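Local structure of putative oxidoreductase (Magnetospirillum magnetotacticum, 3C1A) at residues G120-V125 against A288-Q293; A88-G93 against A114-T119. The protein is of unknown specific function but is probably an NAD(P)-dependent oxidoreductase of the Gfo/Idh/MocA family. One frame throughout, in Å; residues are numbered along the deposited sequence.

Both contacts involve the Rossmann sheet and its helices, on the same side of the chain's centre, with their own centres about 12 Å apart. Contact 1 is buried and joins an outermost strand, 123-126, and the loop before it to the end of helix 279-290, which returns from late in the chain; contact 2 is partly buried and pairs helices 82-91 and 106-119, neighbours in the chain. Neither has a hydrogen bond across its segments. A selenium atom and an indole supply the chemistry of contact 1, an isoleucine fitted against alanines and a threonine that of contact 2. The two meet where Val121 CG2 packs 3.5 Å from Ile90 O, as helix 106-119 leads into the strand.

Contact 1: G120-V125 against A288-Q293; sequences GVMVWV and AGAVRQ
The selenomethionine side chain of Met122 lies against Ala290, with SE 3.8 Å from the methyl CB of Ala290 and 3.6 Å from the Ala290 carbonyl oxygen. Its chain leaves the backbone extended, CG anti to N (chi1 -170°), and bends only at chi3 (83°). That last turn carries the terminal methyl CE over one face of the Trp124 ring, 4.0 Å above the plane and displaced toward the rim. The same CE reaches along the backbone as far as Val291, where CA lies 4.1 Å away and the CG2 branch is at a similarly loose distance.

Trp124 supplies the second wall. Its benzo portion does the touching: CZ2 stands 3.7 Å from Ala290 CB, and the methyl approaches the ring obliquely. Ala290 thus offers one small methyl to two large neighbours, the selenium and the indole, while the ring and Met122 CE also pack on each other within segment 120-125. The polar corner of the indole is occupied by a different part of the chain, NE1 giving its hydrogen bond to Glu295 O just beyond segment 288-293, which helps to fix the rotation of the ring.

Phe287 and Leu286, about one turn back in helix 279-290, extend the apolar surface over Met122 and Trp124 respectively. Through its backbone the segment pairs with strand 95-99, Met122 and Trp124 with Val96 and Trp124 also with Val98. The arrangement is that of an edge strand of a parallel Rossmann sheet, covered together with the residue leading into it by a helix from late in the sequence.

Contact 2: A88-G93 against A114-T119; sequences AAIASG and AAAKAT
Ile90 reaches across to Ala115, Ala116 and Thr119 of the next helix, making the apolar part of the contact with both of its branches. CG2, anti to the backbone N, rests 3.9 Å from the methyl of Ala115, CB, and CD1, at the end of the longer branch, reaches 4.0 Å from Ala116 N. Because CG1 sits beside the backbone N (chi1 -69°) and the chain then extends, CD1 also passes within 4.0 Å of Ala115 CB, leaving that methyl touched by both branches. Ala116 takes part more loosely, and the small alanines let the helix backbone come close: the CA atoms of Ile90 and Ala116 are 6.6 Å apart.

Thr119, a solvent-exposed residue, meets the same CG2, its side chain crossing that of Ile90 at about a right angle. Its methyl CG2 lies 3.7 Å from Ile90 CG2.

No hydrogen bond crosses between the segments. Thr119 OG1, set between the backbone N and the carbonyl carbon (chi1 59°), donates to Ala115 O one turn earlier, a bond of 2.6 Å that leans 30° out of the carbonyl plane. Thr119 N bonds to the same oxygen from the opposite face, so two donors grip Ala115 O. So placed, OG1 stands 3.0 Å from Ile90 CG2, a tight non-bonded approach; Val121 N is its weak second partner. Gly93 ends helix 82-91 with positive phi and two bonds back into the last turn, a Schellman motif, and Ser92 OG ties the turn to Val65 O.

Ile90 also packs on Val121, in the loop between helix 106-119 and strand 123-126. Helices 82-91 and 106-119 are the connections of successive beta-alpha-beta crossovers (72-76 to 95-99, 95-99 to 123-126); with the strand order 3-2-1-4-5-6 this is the second half of a Rossmann fold.

Contact 1: G120-V125 against A288-Q293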
ATOM      1  N   GLY A 120      -0.294 -19.883  11.450  1.00 17.87           N
ATOM      2  CA  GLY A 120       0.883 -19.059  11.802  1.00 16.79           C
ATOM      3  C   GLY A 120       1.716 -18.460  10.677  1.00 15.96           C
ATOM      4  O   GLY A 120       2.778 -17.888  10.955  1.00 18.96           O
ATOM      5  N   VAL A 121       1.255 -18.534   9.430  1.00 13.67           N
ATOM      6  CA  VAL A 121       2.027 -18.058   8.262  1.00 10.77           C
ATOM      7  C   VAL A 121       2.110 -16.520   8.231  1.00  9.43           C
ATOM      8  O   VAL A 121       1.133 -15.825   8.476  1.00 15.50           O
ATOM      9  CB  VAL A 121       1.469 -18.636   6.904  1.00 12.09           C
ATOM     10  CG1 VAL A 121       1.948 -17.903   5.735  1.00  8.83           C
ATOM     11  CG2 VAL A 121       1.701 -20.178   6.766  1.00 13.66           C
HETATM   12  N   MSE A 122       3.290 -15.991   7.943  1.00 11.47           N
HETATM   13  CA  MSE A 122       3.489 -14.554   7.892  1.00  8.27           C
HETATM   14  C   MSE A 122       2.842 -13.977   6.596  1.00 10.65           C
HETATM   15  O   MSE A 122       3.120 -14.462   5.509  1.00 11.94           O
HETATM   16  CB  MSE A 122       4.983 -14.250   7.959  1.00  9.27           C
HETATM   17  CG  MSE A 122       5.234 -12.834   8.154  1.00  3.95           C
HETATM   18 SE   MSE A 122       7.152 -12.579   7.976  0.75 10.05          SE
HETATM   19  CE  MSE A 122       7.417 -12.444   6.101  1.00 12.67           C
ATOM     20  N   VAL A 123       1.929 -12.994   6.740  1.00  7.85           N
ATOM     21  CA  VAL A 123       1.296 -12.310   5.610  1.00 10.35           C
ATOM     22  C   VAL A 123       1.439 -10.811   5.801  1.00 12.36           C
ATOM     23  O   VAL A 123       0.991 -10.263   6.809  1.00 13.91           O
ATOM     24  CB  VAL A 123      -0.225 -12.721   5.439  1.00 10.35           C
ATOM     25  CG1 VAL A 123      -0.927 -11.949   4.247  1.00 10.14           C
ATOM     26  CG2 VAL A 123      -0.291 -14.227   5.272  1.00  8.40           C
ATOM     27  N   TRP A 124       2.132 -10.162   4.865  1.00 12.28           N
ATOM     28  CA  TRP A 124       2.271  -8.726   4.866  1.00 13.06           C
ATOM     29  C   TRP A 124       1.456  -8.200   3.715  1.00 13.33           C
ATOM     30  O   TRP A 124       1.343  -8.861   2.681  1.00  9.73           O
ATOM     31  CB  TRP A 124       3.733  -8.326   4.658  1.00  9.41           C
ATOM     32  CG  TRP A 124       4.666  -8.560   5.815  1.00 12.36           C
ATOM     33  CD1 TRP A 124       4.460  -9.351   6.894  1.00 14.89           C
ATOM     34  CD2 TRP A 124       5.976  -8.001   5.979  1.00  7.95           C
ATOM     35  NE1 TRP A 124       5.564  -9.334   7.736  1.00  9.94           N
ATOM     36  CE2 TRP A 124       6.497  -8.492   7.207  1.00  9.80           C
ATOM     37  CE3 TRP A 124       6.746  -7.124   5.236  1.00 11.46           C
ATOM     38  CZ2 TRP A 124       7.758  -8.135   7.683  1.00 12.46           C
ATOM     39  CZ3 TRP A 124       8.010  -6.784   5.717  1.00 11.15           C
ATOM     40  CH2 TRP A 124       8.486  -7.285   6.918  1.00  9.98           C
ATOM     41  N   VAL A 125       0.873  -7.007   3.887  1.00 12.95           N
ATOM     42  CA  VAL A 125       0.244  -6.328   2.778  1.00  9.68           C
ATOM     43  C   VAL A 125       1.153  -5.164   2.299  1.00  8.75           C
ATOM     44  O   VAL A 125       1.690  -4.400   3.099  1.00 12.82           O
ATOM     45  CB  VAL A 125      -1.130  -5.833   3.118  1.00 10.03           C
ATOM     46  CG1 VAL A 125      -1.727  -5.064   1.934  1.00  7.07           C
ATOM     47  CG2 VAL A 125      -2.019  -7.031   3.549  1.00  2.00           C
ATOM     48  N   ALA A 288      11.650  -9.996   2.602  1.00 12.58           N
ATOM     49  CA  ALA A 288      12.528 -11.164   2.371  1.00 12.85           C
ATOM     50  C   ALA A 288      13.313 -11.460   3.640  1.00 13.09           C
ATOM     51  O   ALA A 288      13.507 -12.625   4.014  1.00 14.68           O
ATOM     52  CB  ALA A 288      13.436 -10.962   1.171  1.00 13.05           C
ATOM     53  N   GLY A 289      13.695 -10.395   4.347  1.00 14.71           N
ATOM     54  CA  GLY A 289      14.431 -10.517   5.604  1.00 13.63           C
ATOM     55  C   GLY A 289      13.680 -11.101   6.781  1.00 15.99           C
ATOM     56  O   GLY A 289      14.296 -11.589   7.728  1.00 21.34           O
ATOM     57  N   ALA A 290      12.360 -11.066   6.730  1.00 14.81           N
ATOM     58  CA  ALA A 290      11.555 -11.593   7.793  1.00 10.39           C
ATOM     59  C   ALA A 290      11.089 -13.032   7.531  1.00 12.87           C
ATOM     60  O   ALA A 290      10.537 -13.684   8.420  1.00 16.59           O
ATOM     61  CB  ALA A 290      10.422 -10.658   8.052  1.00 11.59           C
ATOM     62  N   VAL A 291      11.338 -13.573   6.334  1.00 11.86           N
ATOM     63  CA  VAL A 291      10.697 -14.823   5.935  1.00 13.87           C
ATOM     64  C   VAL A 291      11.128 -15.947   6.907  1.00 10.96           C
ATOM     65  O   VAL A 291      10.293 -16.699   7.387  1.00 14.22           O
ATOM     66  CB  VAL A 291      10.995 -15.178   4.419  1.00 12.46           C
ATOM     67  CG1 VAL A 291      10.730 -16.661   4.127  1.00 12.99           C
ATOM     68  CG2 VAL A 291      10.152 -14.286   3.469  1.00  8.07           C
ATOM     69  N   ARG A 292      12.422 -16.026   7.164  1.00 14.08           N
ATOM     70  CA  ARG A 292      13.003 -17.077   7.991  1.00 14.06           C
ATOM     71  C   ARG A 292      12.997 -16.740   9.480  1.00 14.74           C
ATOM     72  O   ARG A 292      13.364 -17.577  10.299  1.00 14.94           O
ATOM     73  CB  ARG A 292      14.433 -17.358   7.553  1.00 15.53           C
ATOM     74  CG  ARG A 292      14.554 -17.763   6.106  1.00 17.03           C
ATOM     75  CD  ARG A 292      15.969 -17.954   5.710  1.00 16.82           C
ATOM     76  NE  ARG A 292      16.030 -18.447   4.343  1.00 16.67           N
ATOM     77  CZ  ARG A 292      17.090 -18.426   3.563  1.00 12.06           C
ATOM     78  NH1 ARG A 292      18.249 -17.943   3.984  1.00 20.20           N
ATOM     79  NH2 ARG A 292      16.994 -18.915   2.341  1.00 16.03           N
ATOM     80  N   GLN A 293      12.591 -15.527   9.825  1.00 16.69           N
ATOM     81  CA  GLN A 293      12.440 -15.108  11.214  1.00 19.80           C
ATOM     82  C   GLN A 293      11.238 -14.192  11.280  1.00 19.36           C
ATOM     83  O   GLN A 293      11.378 -12.962  11.336  1.00 16.32           O
ATOM     84  CB  GLN A 293      13.695 -14.405  11.703  1.00 20.85           C
ATOM     85  CG  GLN A 293      13.626 -14.096  13.190  1.00 31.25           C
ATOM     86  CD  GLN A 293      14.951 -13.607  13.759  1.00 42.25           C
ATOM     87  OE1 GLN A 293      15.067 -12.452  14.176  1.00 51.71           O
ATOM     88  NE2 GLN A 293      15.951 -14.483  13.784  1.00 48.66           N
TER

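Contact 2: A88-G93 against A114-T119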
ATOM      1  N   ALA A  88      -4.211 -20.265  -0.729  1.00 13.95           N
ATOM      2  CA  ALA A  88      -3.432 -21.401  -1.256  1.00 13.34           C
ATOM      3  C   ALA A  88      -2.010 -21.344  -0.790  1.00 14.85           C
ATOM      4  O   ALA A  88      -1.440 -22.348  -0.417  1.00 13.60           O
ATOM      5  CB  ALA A  88      -3.462 -21.419  -2.760  1.00 13.69           C
ATOM      6  N   ALA A  89      -1.425 -20.154  -0.824  1.00 13.09           N
ATOM      7  CA  ALA A  89      -0.070 -19.963  -0.330  1.00 11.55           C
ATOM      8  C   ALA A  89       0.067 -20.278   1.160  1.00 12.93           C
ATOM      9  O   ALA A  89       0.982 -20.994   1.556  1.00 13.31           O
ATOM     10  CB  ALA A  89       0.421 -18.520  -0.645  1.00 12.99           C
ATOM     11  N   ILE A  90      -0.869 -19.774   1.970  1.00 11.52           N
ATOM     12  CA  ILE A  90      -0.902 -20.033   3.420  1.00 13.84           C
ATOM     13  C   ILE A  90      -1.015 -21.526   3.697  1.00 15.33           C
ATOM     14  O   ILE A  90      -0.299 -22.047   4.551  1.00 15.16           O
ATOM     15  CB  ILE A  90      -2.099 -19.293   4.105  1.00 13.42           C
ATOM     16  CG1 ILE A  90      -1.879 -17.763   4.092  1.00 18.17           C
ATOM     17  CG2 ILE A  90      -2.259 -19.748   5.546  1.00 14.06           C
ATOM     18  CD1 ILE A  90      -3.138 -16.930   4.430  1.00 11.23           C
ATOM     19  N   ALA A  91      -1.979 -22.173   3.032  1.00 16.88           N
ATOM     20  CA  ALA A  91      -2.200 -23.618   3.130  1.00 17.97           C
ATOM     21  C   ALA A  91      -0.910 -24.405   2.844  1.00 19.94           C
ATOM     22  O   ALA A  91      -0.683 -25.487   3.413  1.00 21.05           O
ATOM     23  CB  ALA A  91      -3.312 -24.040   2.169  1.00 17.96           C
ATOM     24  N   SER A  92      -0.084 -23.877   1.946  1.00 18.25           N
ATOM     25  CA  SER A  92       1.215 -24.466   1.614  1.00 20.13           C
ATOM     26  C   SER A  92       2.368 -24.097   2.539  1.00 20.48           C
ATOM     27  O   SER A  92       3.485 -24.563   2.319  1.00 20.92           O
ATOM     28  CB  SER A  92       1.608 -24.080   0.187  1.00 22.09           C
ATOM     29  OG  SER A  92       0.930 -24.904  -0.748  1.00 33.55           O
ATOM     30  N   GLY A  93       2.134 -23.262   3.550  1.00 16.85           N
ATOM     31  CA  GLY A  93       3.201 -22.843   4.439  1.00 17.23           C
ATOM     32  C   GLY A  93       4.146 -21.779   3.900  1.00 19.05           C
ATOM     33  O   GLY A  93       5.183 -21.550   4.495  1.00 19.27           O
ATOM     34  N   ALA A 114      -8.079 -15.424   9.204  1.00 16.16           N
ATOM     35  CA  ALA A 114      -8.321 -16.679   9.912  1.00 16.71           C
ATOM     36  C   ALA A 114      -7.315 -17.774   9.549  1.00 17.04           C
ATOM     37  O   ALA A 114      -6.856 -18.497  10.435  1.00 15.66           O
ATOM     38  CB  ALA A 114      -9.748 -17.153   9.652  1.00 12.42           C
ATOM     39  N   ALA A 115      -6.968 -17.900   8.264  1.00 17.01           N
ATOM     40  CA  ALA A 115      -6.009 -18.897   7.809  1.00 16.39           C
ATOM     41  C   ALA A 115      -4.566 -18.605   8.296  1.00 15.27           C
ATOM     42  O   ALA A 115      -3.857 -19.511   8.732  1.00 14.95           O
ATOM     43  CB  ALA A 115      -6.061 -19.028   6.276  1.00 18.25           C
ATOM     44  N   ALA A 116      -4.168 -17.342   8.237  1.00 12.61           N
ATOM     45  CA  ALA A 116      -2.913 -16.857   8.801  1.00 15.56           C
ATOM     46  C   ALA A 116      -2.822 -17.181  10.308  1.00 16.10           C
ATOM     47  O   ALA A 116      -1.822 -17.685  10.770  1.00 17.45           O
ATOM     48  CB  ALA A 116      -2.806 -15.326   8.571  1.00 16.11           C
ATOM     49  N   LYS A 117      -3.890 -16.895  11.052  1.00 16.22           N
ATOM     50  CA  LYS A 117      -3.987 -17.240  12.467  1.00 18.53           C
ATOM     51  C   LYS A 117      -3.858 -18.771  12.701  1.00 18.07           C
ATOM     52  O   LYS A 117      -3.028 -19.211  13.538  1.00 16.49           O
ATOM     53  CB  LYS A 117      -5.339 -16.768  13.005  1.00 18.56           C
ATOM     54  CG  LYS A 117      -5.561 -16.980  14.479  1.00 23.29           C
ATOM     55  CD  LYS A 117      -6.948 -16.465  14.880  1.00 27.86           C
ATOM     56  CE  LYS A 117      -7.214 -16.664  16.365  1.00 34.53           C
ATOM     57  NZ  LYS A 117      -6.123 -16.035  17.149  1.00 39.66           N
ATOM     58  N   ALA A 118      -4.669 -19.551  11.972  1.00 15.15           N
ATOM     59  CA  ALA A 118      -4.721 -21.014  12.177  1.00 16.54           C
ATOM     60  C   ALA A 118      -3.404 -21.685  11.819  1.00 15.73           C
ATOM     61  O   ALA A 118      -3.016 -22.655  12.440  1.00 16.56           O
ATOM     62  CB  ALA A 118      -5.872 -21.621  11.404  1.00 15.97           C
ATOM     63  N   THR A 119      -2.692 -21.138  10.845  1.00 18.05           N
ATOM     64  CA  THR A 119      -1.456 -21.743  10.339  1.00 17.33           C
ATOM     65  C   THR A 119      -0.185 -21.075  10.864  1.00 18.13           C
ATOM     66  O   THR A 119       0.883 -21.610  10.672  1.00 15.89           O
ATOM     67  CB  THR A 119      -1.369 -21.668   8.786  1.00 17.57           C
ATOM     68  OG1 THR A 119      -1.434 -20.296   8.394  1.00 16.00           O
ATOM     69  CG2 THR A 119      -2.501 -22.447   8.094  1.00 16.62           C
TER